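Local coordinates for protein glutathione transferase (Leptospira interrogans serovar Lai, PDB 3UBK) that probably transfers glutathione to other compounds, as glutathione transferases generally do, and binds glutathione in its N-terminal domain, at residues 200-203 with 204-207. Residues are numbered along the deposited sequence; the frame is centred on the assembly and turned at random.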
# COMPACT_ATOMS: atom_id res chain seq x y z
N LEU A 200 -23.28 -8.84 6.38
CA LEU A 200 -22.97 -10.16 5.82
C LEU A 200 -21.49 -10.53 6.00
O LEU A 200 -21.14 -11.67 6.36
CB LEU A 200 -23.35 -10.21 4.33
CG LEU A 200 -23.14 -11.55 3.62
CD1 LEU A 200 -24.03 -12.62 4.25
CD2 LEU A 200 -23.41 -11.44 2.13
N VAL A 201 -20.61 -9.56 5.78
CA VAL A 201 -19.18 -9.79 6.00
C VAL A 201 -18.91 -10.21 7.46
O VAL A 201 -18.19 -11.18 7.71
CB VAL A 201 -18.35 -8.55 5.62
CG1 VAL A 201 -16.95 -8.63 6.20
CG2 VAL A 201 -18.32 -8.41 4.08
N GLU A 202 -19.49 -9.49 8.41
CA GLU A 202 -19.39 -9.84 9.83
C GLU A 202 -19.97 -11.22 10.11
O GLU A 202 -19.40 -12.01 10.87
CB GLU A 202 -20.13 -8.81 10.69
CG GLU A 202 -19.39 -7.50 10.83
CD GLU A 202 -18.07 -7.68 11.55
OE1 GLU A 202 -18.07 -7.70 12.80
OE2 GLU A 202 -17.04 -7.81 10.86
N LYS A 203 -21.11 -11.52 9.48
CA LYS A 203 -21.75 -12.81 9.66
C LYS A 203 -20.89 -13.97 9.14
O LYS A 203 -20.71 -14.98 9.83
CB LYS A 203 -23.13 -12.81 9.00
CG LYS A 203 -23.76 -14.19 8.88
CD LYS A 203 -23.90 -14.85 10.24
CE LYS A 203 -24.53 -13.93 11.26
NZ LYS A 203 -24.78 -14.64 12.55
N ASP A 204 -20.38 -13.86 7.91
CA ASP A 204 -19.52 -14.91 7.36
C ASP A 204 -18.27 -15.12 8.22
O ASP A 204 -17.79 -16.25 8.38
CB ASP A 204 -19.11 -14.60 5.92
CG ASP A 204 -20.22 -14.91 4.91
OD1 ASP A 204 -21.17 -15.65 5.25
OD2 ASP A 204 -20.13 -14.42 3.77
N LYS A 205 -17.76 -14.03 8.78
CA LYS A 205 -16.58 -14.08 9.64
C LYS A 205 -16.94 -14.86 10.90
O LYS A 205 -16.20 -15.75 11.32
CB LYS A 205 -16.12 -12.67 10.00
CG LYS A 205 -14.88 -12.62 10.90
CD LYS A 205 -14.16 -11.26 10.88
CE LYS A 205 -15.05 -10.12 11.38
NZ LYS A 205 -14.38 -8.76 11.31
N GLN A 206 -18.09 -14.53 11.47
CA GLN A 206 -18.58 -15.18 12.68
C GLN A 206 -18.83 -16.67 12.50
O GLN A 206 -18.45 -17.48 13.35
CB GLN A 206 -19.85 -14.49 13.16
CG GLN A 206 -20.17 -14.76 14.62
CD GLN A 206 -21.64 -14.68 14.90
OE1 GLN A 206 -22.45 -15.11 14.08
NE2 GLN A 206 -22.00 -14.11 16.04
N ILE A 207 -19.48 -17.04 11.40
CA ILE A 207 -19.78 -18.44 11.12
C ILE A 207 -18.51 -19.28 11.11
O ILE A 207 -18.46 -20.36 11.70
CB ILE A 207 -20.48 -18.58 9.74
CG1 ILE A 207 -21.92 -18.05 9.79
CG2 ILE A 207 -20.46 -20.02 9.27
CD1 ILE A 207 -22.52 -17.87 8.40
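The backbone N of Asp204, Lys205, Gln206 and Ile207 bonds to the carbonyl O of Leu200, Val201, Glu202 and Lys203 in turn, four successive i to i+4 hydrogen bonds that make 200-207 unbroken alpha helix. Spacing of i to i+3 sets two pairs on neighbouring turns, each along one side, where their ends can meet. Glu202 and Lys205 run side by side in the same direction and close a salt bridge, Lys205 NZ lying 2.9 Å from Glu202 OE2 on its syn lone pair. The lysine reaches there with CG anti to its backbone N (chi1 -180°) and a single bend at chi3. One step along, Lys203 NZ donates to Gln206 OE1 at 2.8 Å, coming in 24° off the amide carbonyl plane. Bends at chi2 and chi3 curl the Lys203 chain forward, toward the next turn, and its CD packs 3.8 Å from Ile207 CG1, the two side chains crossing nearly at right angles. Asp204 turns elsewhere: its OD2 forms a salt bridge with Lys19 and a hydrogen bond with a glycerol, probably from the crystallisation liquor. Through Glu202 this C-terminal-domain helix meets helices 153-169 and 185-193, and through Val201 helix 13-25 of the thioredoxin-like N-terminal domain, forming part of the glutathione transferase domain interface.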